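PDB 6NXC: L-asparaginase 1 from Escherichia coli, which hydrolyses L-asparagine to L-aspartate and ammonium, working as a homotetramer that also binds asparagine at an allosteric activator site. Local coordinates for residues Met58-Arg63 with Asn151-Leu156; Leu257-Tyr262 with Val287-Gln292. The protein carries 1 engineered substitution. All blocks are in the same frame, centred on the assembly; numbering follows the deposited sequence. Where two conformers were deposited one is given.

Interaction 1: residues Met58-Arg63 with Asn151-Leu156; sequences MPEFHR and NLLNAL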
ATOM      1  N   MET B  58      22.261  26.868  -1.172  1.00 22.17           N
ATOM      2  CA  MET B  58      20.899  26.440  -0.774  1.00 25.23           C
ATOM      3  C   MET B  58      20.680  26.820   0.676  1.00 27.70           C
ATOM      4  O   MET B  58      21.204  26.226   1.615  1.00 23.60           O
ATOM      5  CB  MET B  58      20.728  24.939  -0.934  1.00 26.48           C
ATOM      6  CG  MET B  58      20.748  24.541  -2.370  1.00 28.41           C
ATOM      7  SD  MET B  58      20.702  22.758  -2.528  1.00 37.74           S
ATOM      8  CE  MET B  58      20.618  22.661  -4.317  1.00 43.89           C
ATOM      9  N   PRO B  59      19.914  27.885   0.920  1.00 27.52           N
ATOM     10  CA  PRO B  59      19.930  28.464   2.252  1.00 29.11           C
ATOM     11  C   PRO B  59      19.389  27.526   3.332  1.00 25.12           C
ATOM     12  O   PRO B  59      19.704  27.657   4.508  1.00 22.76           O
ATOM     13  CB  PRO B  59      18.986  29.660   2.059  1.00 33.94           C
ATOM     14  CG  PRO B  59      19.167  30.009   0.592  1.00 33.07           C
ATOM     15  CD  PRO B  59      19.166  28.656  -0.077  1.00 33.43           C
ATOM     16  N   GLU B  60      18.598  26.549   2.906  1.00 22.54           N
ATOM     17  CA  GLU B  60      17.975  25.648   3.886  1.00 27.31           C
ATOM     18  C   GLU B  60      19.081  24.936   4.681  1.00 21.91           C
ATOM     19  O   GLU B  60      18.890  24.731   5.908  1.00 24.46           O
ATOM     20  CB  GLU B  60      17.003  24.710   3.137  1.00 34.23           C
ATOM     21  CG  GLU B  60      17.735  23.713   2.219  1.00 47.69           C
ATOM     22  CD  GLU B  60      16.919  22.880   1.215  1.00 55.09           C
ATOM     23  OE1 GLU B  60      17.439  22.568   0.101  1.00 52.62           O
ATOM     24  OE2 GLU B  60      15.791  22.479   1.569  1.00 67.31           O
ATOM     25  N   PHE B  61      20.211  24.592   4.073  1.00 21.33           N
ATOM     26  CA  PHE B  61      21.321  23.864   4.700  1.00 20.42           C
ATOM     27  C   PHE B  61      22.084  24.699   5.743  1.00 23.66           C
ATOM     28  O   PHE B  61      22.774  24.072   6.548  1.00 26.08           O
ATOM     29  CB  PHE B  61      22.246  23.347   3.616  1.00 19.09           C
ATOM     30  CG  PHE B  61      21.685  22.166   2.869  1.00 18.28           C
ATOM     31  CD1 PHE B  61      21.846  20.888   3.374  1.00 19.37           C
ATOM     32  CD2 PHE B  61      20.981  22.307   1.677  1.00 21.16           C
ATOM     33  CE1 PHE B  61      21.292  19.805   2.764  1.00 15.92           C
ATOM     34  CE2 PHE B  61      20.376  21.209   1.095  1.00 20.44           C
ATOM     35  CZ  PHE B  61      20.614  19.955   1.607  1.00 16.87           C
ATOM     36  N   HIS B  62      21.833  26.014   5.832  1.00 22.67           N
ATOM     37  CA  HIS B  62      22.591  26.923   6.727  1.00 22.64           C
ATOM     38  C   HIS B  62      21.742  27.552   7.812  1.00 26.50           C
ATOM     39  O   HIS B  62      22.291  28.475   8.424  1.00 28.34           O
ATOM     40  CB  HIS B  62      23.329  27.923   5.824  1.00 24.71           C
ATOM     41  CG  HIS B  62      24.071  27.211   4.758  1.00 21.83           C
ATOM     42  ND1 HIS B  62      25.263  26.703   4.972  1.00 21.86           N
ATOM     43  CD2 HIS B  62      23.766  26.959   3.470  1.00 21.75           C
ATOM     44  CE1 HIS B  62      25.643  26.010   3.918  1.00 23.35           C
ATOM     45  NE2 HIS B  62      24.768  26.207   2.974  1.00 24.01           N
ATOM     46  N   ARG B  63      20.509  27.079   8.033  1.00 24.87           N
ATOM     47  CA  ARG B  63      19.550  27.617   9.037  1.00 28.16           C
ATOM     48  C   ARG B  63      20.062  27.292  10.436  1.00 28.48           C
ATOM     49  O   ARG B  63      20.756  26.304  10.640  1.00 25.28           O
ATOM     50  CB  ARG B  63      18.145  27.061   8.844  1.00 29.98           C
ATOM     51  CG  ARG B  63      17.433  27.604   7.603  1.00 43.50           C
ATOM     52  CD  ARG B  63      15.941  27.354   7.603  1.00 57.33           C
ATOM     53  NE  ARG B  63      15.298  27.984   8.749  1.00 63.56           N
ATOM     54  CZ  ARG B  63      14.026  27.825   9.091  1.00 71.41           C
ATOM     55  NH1 ARG B  63      13.240  27.072   8.352  1.00 80.75           N
ATOM     56  NH2 ARG B  63      13.538  28.425  10.164  1.00 80.33           N
ATOM     57  N   ASN B 151      16.462  14.502   0.589  1.00 17.88           N
ATOM     58  CA  ASN B 151      17.045  13.305   1.275  1.00 16.61           C
ATOM     59  C   ASN B 151      18.263  13.735   2.096  1.00 14.94           C
ATOM     60  O   ASN B 151      18.468  13.188   3.168  1.00 14.72           O
ATOM     61  CB  ASN B 151      17.491  12.223   0.278  1.00 14.53           C
ATOM     62  CG  ASN B 151      16.305  11.454  -0.303  1.00 20.20           C
ATOM     63  OD1 ASN B 151      15.251  11.418   0.340  1.00 17.25           O
ATOM     64  ND2 ASN B 151      16.460  10.782  -1.452  1.00 18.52           N
ATOM     65  N   LEU B 152      19.100  14.613   1.577  1.00 15.49           N
ATOM     66  CA  LEU B 152      20.338  14.971   2.330  1.00 16.36           C
ATOM     67  C   LEU B 152      19.961  15.816   3.534  1.00 17.02           C
ATOM     68  O   LEU B 152      20.512  15.621   4.679  1.00 15.76           O
ATOM     69  CB  LEU B 152      21.398  15.625   1.431  1.00 20.24           C
ATOM     70  CG  LEU B 152      22.676  16.112   2.162  1.00 20.55           C
ATOM     71  CD1 LEU B 152      23.458  15.014   2.902  1.00 20.69           C
ATOM     72  CD2 LEU B 152      23.593  16.817   1.162  1.00 22.08           C
ATOM     73  N   LEU B 153      19.131  16.799   3.320  1.00 18.35           N
ATOM     74  CA  LEU B 153      18.682  17.658   4.470  1.00 19.15           C
ATOM     75  C   LEU B 153      18.069  16.805   5.575  1.00 16.97           C
ATOM     76  O   LEU B 153      18.373  17.017   6.729  1.00 13.65           O
ATOM     77  CB  LEU B 153      17.682  18.674   3.983  1.00 21.85           C
ATOM     78  CG  LEU B 153      17.447  19.740   5.024  1.00 24.78           C
ATOM     79  CD1 LEU B 153      17.962  21.068   4.570  1.00 29.79           C
ATOM     80  CD2 LEU B 153      15.979  19.801   5.364  1.00 31.17           C
ATOM     81  N   ASN B 154      17.178  15.880   5.224  1.00 16.62           N
ATOM     82  CA  ASN B 154      16.570  14.981   6.250  1.00 17.50           C
ATOM     83  C   ASN B 154      17.604  14.118   6.942  1.00 16.26           C
ATOM     84  O   ASN B 154      17.575  13.942   8.181  1.00 15.51           O
ATOM     85  CB  ASN B 154      15.551  14.097   5.562  1.00 15.66           C
ATOM     86  CG  ASN B 154      14.217  14.794   5.278  1.00 23.76           C
ATOM     87  OD1 ASN B 154      13.573  14.581   4.229  1.00 29.15           O
ATOM     88  ND2 ASN B 154      13.786  15.650   6.155  1.00 23.00           N
ATOM     89  N   ALA B 155      18.531  13.541   6.177  1.00 16.04           N
ATOM     90  CA  ALA B 155      19.601  12.702   6.770  1.00 16.31           C
ATOM     91  C   ALA B 155      20.410  13.524   7.776  1.00 14.50           C
ATOM     92  O   ALA B 155      20.712  12.984   8.865  1.00 12.57           O
ATOM     93  CB  ALA B 155      20.498  12.178   5.666  1.00 15.20           C
ATOM     94  N   LEU B 156      20.819  14.752   7.425  1.00 14.61           N
ATOM     95  CA  LEU B 156      21.597  15.567   8.326  1.00 14.88           C
ATOM     96  C   LEU B 156      20.810  15.864   9.585  1.00 17.11           C
ATOM     97  O   LEU B 156      21.345  15.747  10.731  1.00 18.06           O
ATOM     98  CB  LEU B 156      21.981  16.898   7.685  1.00 14.69           C
ATOM     99  CG  LEU B 156      23.090  16.771   6.661  1.00 16.73           C
ATOM    100  CD1 LEU B 156      23.257  18.024   5.832  1.00 20.18           C
ATOM    101  CD2 LEU B 156      24.417  16.411   7.264  1.00 19.44           C
TER
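Phe61 lays one face of its ring over Leu153, joining a 3-10 turn at residues 59-61 to helix 148-161 in the N-terminal alpha/beta domain, where that helix packs on the large mixed sheet. The methyl CD1 of Leu153 lies over the ring face, 3.9 Å from the centroid of the Phe61 ring and only 7° off its normal, a CH-pi contact. With CG anti to the backbone N (chi1 -167°) and a second torsion well off a staggered value, Leu153 carries CD1 over the centre of the ring. The ring lies close enough to the helix backbone that Phe61 CE1 comes within 3.7 Å of Leu153 N. Leucines a turn apart finish the apolar seat: Leu152 CG comes in obliquely at Phe61 CE1, Leu156 CD1 stands at the ring edge, 4.0 Å from Phe61 CD1, and both leucines also rest on Val106 of strand 104-108. A flat phenylalanine suits this place because leucine methyls can pack on its face and at its edge. Glu60 adds its aliphatic part to this cluster and sends its carboxylate onward; OE2 makes a weak hydrogen bond to Gln149 of the second subunit, whose Arg145 packs against Leu153. Glu60 CG is set between the backbone N and the carbonyl carbon (chi1 68°), which puts it 3.5 Å from Leu153 CD1.

Interaction 2: residues Leu257-Tyr262 with Val287-Gln292; sequences LILRSY and VVNLTQ. With ASN (asparagine), chain O.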
ATOM      1  N   LEU B 257      28.202 -20.059  -1.487  1.00 17.04           N
ATOM      2  CA  LEU B 257      27.168 -19.975  -2.502  1.00 16.39           C
ATOM      3  C   LEU B 257      25.896 -19.467  -1.807  1.00 19.83           C
ATOM      4  O   LEU B 257      25.470 -20.062  -0.803  1.00 21.07           O
ATOM      5  CB  LEU B 257      27.109 -21.448  -2.871  0.70 24.35           C
ATOM      6  CG  LEU B 257      27.033 -21.761  -4.325  0.70 30.34           C
ATOM      7  CD1 LEU B 257      27.422 -23.214  -4.501  0.70 28.37           C
ATOM      8  CD2 LEU B 257      25.582 -21.468  -4.687  0.70 32.64           C
ATOM      9  N   ILE B 258      25.185 -18.539  -2.452  1.00 17.50           N
ATOM     10  CA  ILE B 258      23.841 -18.047  -2.062  1.00 16.19           C
ATOM     11  C   ILE B 258      22.900 -18.610  -3.096  1.00 15.53           C
ATOM     12  O   ILE B 258      23.193 -18.472  -4.294  1.00 18.95           O
ATOM     13  CB  ILE B 258      23.808 -16.520  -2.027  1.00 17.38           C
ATOM     14  CG1 ILE B 258      24.764 -15.955  -0.985  1.00 18.39           C
ATOM     15  CG2 ILE B 258      22.409 -16.064  -1.796  1.00 18.99           C
ATOM     16  CD1 ILE B 258      24.828 -14.465  -1.008  1.00 20.88           C
ATOM     17  N   LEU B 259      21.903 -19.375  -2.627  1.00 15.98           N
ATOM     18  CA  LEU B 259      20.837 -19.910  -3.467  1.00 16.97           C
ATOM     19  C   LEU B 259      19.625 -18.987  -3.284  1.00 15.59           C
ATOM     20  O   LEU B 259      19.117 -18.841  -2.173  1.00 17.81           O
ATOM     21  CB  LEU B 259      20.394 -21.304  -3.027  1.00 20.09           C
ATOM     22  CG  LEU B 259      21.475 -22.350  -2.917  1.00 20.09           C
ATOM     23  CD1 LEU B 259      20.865 -23.660  -2.473  1.00 23.11           C
ATOM     24  CD2 LEU B 259      22.267 -22.517  -4.182  1.00 25.03           C
ATOM     25  N   ARG B 260      19.202 -18.384  -4.362  1.00 14.07           N
ATOM     26  CA  ARG B 260      17.890 -17.666  -4.398  1.00 15.57           C
ATOM     27  C   ARG B 260      16.829 -18.646  -4.750  1.00 13.44           C
ATOM     28  O   ARG B 260      16.555 -18.801  -5.919  1.00 14.72           O
ATOM     29  CB  ARG B 260      17.953 -16.487  -5.344  1.00 16.17           C
ATOM     30  CG  ARG B 260      19.025 -15.451  -5.069  1.00 15.28           C
ATOM     31  CD  ARG B 260      19.047 -14.219  -5.967  1.00 19.53           C
ATOM     32  NE  ARG B 260      17.785 -13.547  -5.987  1.00 16.92           N
ATOM     33  CZ  ARG B 260      16.879 -13.570  -6.980  1.00 18.14           C
ATOM     34  NH1 ARG B 260      17.129 -14.189  -8.140  1.00 19.86           N
ATOM     35  NH2 ARG B 260      15.735 -12.928  -6.794  1.00 21.89           N
ATOM     36  N   SER B 261      16.253 -19.312  -3.771  1.00 15.63           N
ATOM     37  CA  SER B 261      15.291 -20.412  -4.033  1.00 17.33           C
ATOM     38  C   SER B 261      13.872 -19.899  -4.101  1.00 16.41           C
ATOM     39  O   SER B 261      13.584 -18.726  -3.773  1.00 14.44           O
ATOM     40  CB  SER B 261      15.335 -21.417  -2.888  1.00 17.87           C
ATOM     41  OG  SER B 261      16.606 -21.940  -2.814  1.00 25.34           O
ATOM     42  N   TYR B 262      12.974 -20.811  -4.391  1.00 15.84           N
ATOM     43  CA  TYR B 262      11.536 -20.470  -4.485  1.00 13.50           C
ATOM     44  C   TYR B 262      10.924 -20.350  -3.094  1.00 15.21           C
ATOM     45  O   TYR B 262      11.197 -21.163  -2.159  1.00 15.75           O
ATOM     46  CB  TYR B 262      10.799 -21.572  -5.245  1.00 15.98           C
ATOM     47  CG  TYR B 262      11.313 -21.925  -6.625  1.00 14.08           C
ATOM     48  CD1 TYR B 262      11.550 -21.022  -7.625  1.00 15.45           C
ATOM     49  CD2 TYR B 262      11.580 -23.279  -6.872  1.00 15.60           C
ATOM     50  CE1 TYR B 262      11.972 -21.427  -8.891  1.00 15.12           C
ATOM     51  CE2 TYR B 262      12.004 -23.699  -8.115  1.00 13.65           C
ATOM     52  CZ  TYR B 262      12.259 -22.756  -9.113  1.00 15.24           C
ATOM     53  OH  TYR B 262      12.594 -23.150 -10.377  1.00 15.43           O
ATOM     54  N   VAL B 287      27.016 -22.903   2.042  1.00 19.19           N
ATOM     55  CA  VAL B 287      25.854 -22.771   1.131  1.00 20.48           C
ATOM     56  C   VAL B 287      24.653 -22.252   1.944  1.00 20.13           C
ATOM     57  O   VAL B 287      24.228 -22.928   2.907  1.00 20.54           O
ATOM     58  CB  VAL B 287      25.537 -24.081   0.400  1.00 18.51           C
ATOM     59  CG1 VAL B 287      24.421 -23.927  -0.572  1.00 20.34           C
ATOM     60  CG2 VAL B 287      26.767 -24.579  -0.261  1.00 22.82           C
ATOM     61  N   VAL B 288      24.151 -21.072   1.584  1.00 19.10           N
ATOM     62  CA  VAL B 288      23.036 -20.368   2.275  1.00 17.22           C
ATOM     63  C   VAL B 288      21.803 -20.337   1.368  1.00 14.84           C
ATOM     64  O   VAL B 288      21.896 -19.845   0.277  1.00 17.93           O
ATOM     65  CB  VAL B 288      23.481 -18.982   2.742  1.00 19.25           C
ATOM     66  CG1 VAL B 288      22.426 -18.368   3.621  1.00 20.43           C
ATOM     67  CG2 VAL B 288      24.742 -19.093   3.538  1.00 22.02           C
ATOM     68  N   ASN B 289      20.668 -20.748   1.915  1.00 16.80           N
ATOM     69  CA  ASN B 289      19.378 -20.774   1.212  1.00 17.46           C
ATOM     70  C   ASN B 289      18.609 -19.488   1.578  1.00 17.38           C
ATOM     71  O   ASN B 289      18.273 -19.334   2.742  1.00 16.12           O
ATOM     72  CB  ASN B 289      18.572 -22.003   1.640  1.00 17.12           C
ATOM     73  CG  ASN B 289      17.376 -22.248   0.724  1.00 17.98           C
ATOM     74  OD1 ASN B 289      17.378 -21.768  -0.404  1.00 22.59           O
ATOM     75  ND2 ASN B 289      16.530 -23.165   1.139  1.00 20.46           N
ATOM     76  N   LEU B 290      18.274 -18.659   0.580  1.00 16.26           N
ATOM     77  CA  LEU B 290      17.389 -17.456   0.731  1.00 16.02           C
ATOM     78  C   LEU B 290      16.143 -17.608  -0.130  1.00 18.38           C
ATOM     79  O   LEU B 290      16.159 -18.391  -1.057  1.00 17.34           O
ATOM     80  CB  LEU B 290      18.102 -16.192   0.251  1.00 15.36           C
ATOM     81  CG  LEU B 290      19.434 -15.920   0.883  1.00 16.27           C
ATOM     82  CD1 LEU B 290      20.057 -14.669   0.354  1.00 15.26           C
ATOM     83  CD2 LEU B 290      19.381 -15.878   2.382  1.00 17.03           C
ATOM     84  N   THR B 291      15.125 -16.803   0.143  1.00 15.29           N
ATOM     85  CA  THR B 291      14.034 -16.649  -0.787  1.00 14.44           C
ATOM     86  C   THR B 291      14.462 -15.704  -1.921  1.00 15.34           C
ATOM     87  O   THR B 291      14.958 -14.541  -1.652  1.00 18.59           O
ATOM     88  CB  THR B 291      12.713 -16.282  -0.153  0.70 14.63           C
ATOM     89  OG1 THR B 291      11.756 -16.361  -1.197  0.70 15.73           O
ATOM     90  CG2 THR B 291      12.736 -14.942   0.508  0.70 14.14           C
ATOM     91  N   GLN B 292      14.052 -16.047  -3.123  1.00 15.69           N
ATOM     92  CA  GLN B 292      14.020 -15.139  -4.313  1.00 16.04           C
ATOM     93  C   GLN B 292      12.886 -14.091  -4.232  1.00 20.88           C
ATOM     94  O   GLN B 292      12.962 -13.051  -4.880  1.00 19.65           O
ATOM     95  CB  GLN B 292      14.125 -15.949  -5.641  1.00 17.95           C
ATOM     96  CG  GLN B 292      12.812 -16.571  -6.110  1.00 20.48           C
ATOM     97  CD  GLN B 292      12.988 -17.411  -7.360  1.00 22.02           C
ATOM     98  OE1 GLN B 292      12.080 -17.442  -8.191  1.00 22.78           O
ATOM     99  NE2 GLN B 292      14.076 -18.190  -7.484  1.00 17.11           N
TER
HETATM  100  N   ASN O9102      14.984 -11.659  -1.945  1.00 21.20           N
HETATM  101  CA  ASN O9102      14.988 -10.682  -3.120  1.00 21.02           C
HETATM  102  C   ASN O9102      16.116 -11.077  -4.081  1.00 28.09           C
HETATM  103  O   ASN O9102      16.414 -12.345  -4.043  1.00 24.01           O
HETATM  104  CB  ASN O9102      15.133  -9.239  -2.611  1.00 22.86           C
HETATM  105  CG  ASN O9102      16.484  -8.940  -1.973  1.00 21.02           C
HETATM  106  OD1 ASN O9102      17.124  -9.836  -1.455  1.00 18.58           O
HETATM  107  ND2 ASN O9102      16.984  -7.734  -2.108  1.00 19.45           N
HETATM  108  OXT ASN O9102      16.710 -10.169  -4.841  1.00 25.02           O
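Arg260 and Gln292 meet at about a right angle, with Gln292 CB over one face of the guanidinium, 3.6 Å above its plane and toward the rim. The guanidinium edge faces the bound asparagine, whose carboxylate O is gripped twice, by Arg260 NE at 2.7 Å and Arg260 NH2 at 2.9 Å; arginine suits this place because it offers two N-H groups and a positive charge to an anion. The ligand's N gives a hydrogen bond of 2.9 Å to Thr291 O, and others join the ligand to Glu323 OE2, Cys293 O and Val322 N in this allosteric site. Gln292 NE2 reaches Arg260 O at 3.0 Å from 43° above the carbonyl plane, and also Ile237 O, while OE1 takes a hydrogen bond from Tyr116 of the third subunit. An alanine here would keep CB but is likely to leave Arg260 O and that neighbouring tyrosine without these amide partners. Arg260 and Thr291 lie at the C-terminal ends of adjacent parallel strands, 256-261 and 286-291, linked by helix 271-282 in a beta-alpha-beta unit. Backbone bonding continues one residue beyond strand 286-291, where Gln292 N bonds Ser261 O at 2.8 Å. On the other face of the sheet, Ser261 OG donates a short bond of 2.5 Å to Asn289 OD1, and Gly265 O holds Asn289 ND2. On the Arg260 face, beneath helix 322-333, Ile258 CG2 presses tightly on Leu290 CD1 at 3.5 Å.

Interactions 1 and 2 lie on opposite sides of the chain's centre, their own centres 40 Å apart and their nearest atoms about 24 Å apart, so neither touches the other. Interaction 1 belongs to the N-terminal domain with the catalytic Thr34; the side chain of Leu152 is about 12 Å from that of Thr111, a substrate-binding residue, so the contact lies outside the substrate site. Interaction 2 belongs to the C-terminal domain and forms part of the allosteric pocket itself, with the Arg260 side chain about 10 Å from that of engineered Ala182. Each contact borders a different neighbour in the tetramer: the second subunit at 58-63/151-156, the third at 257-262/287-292.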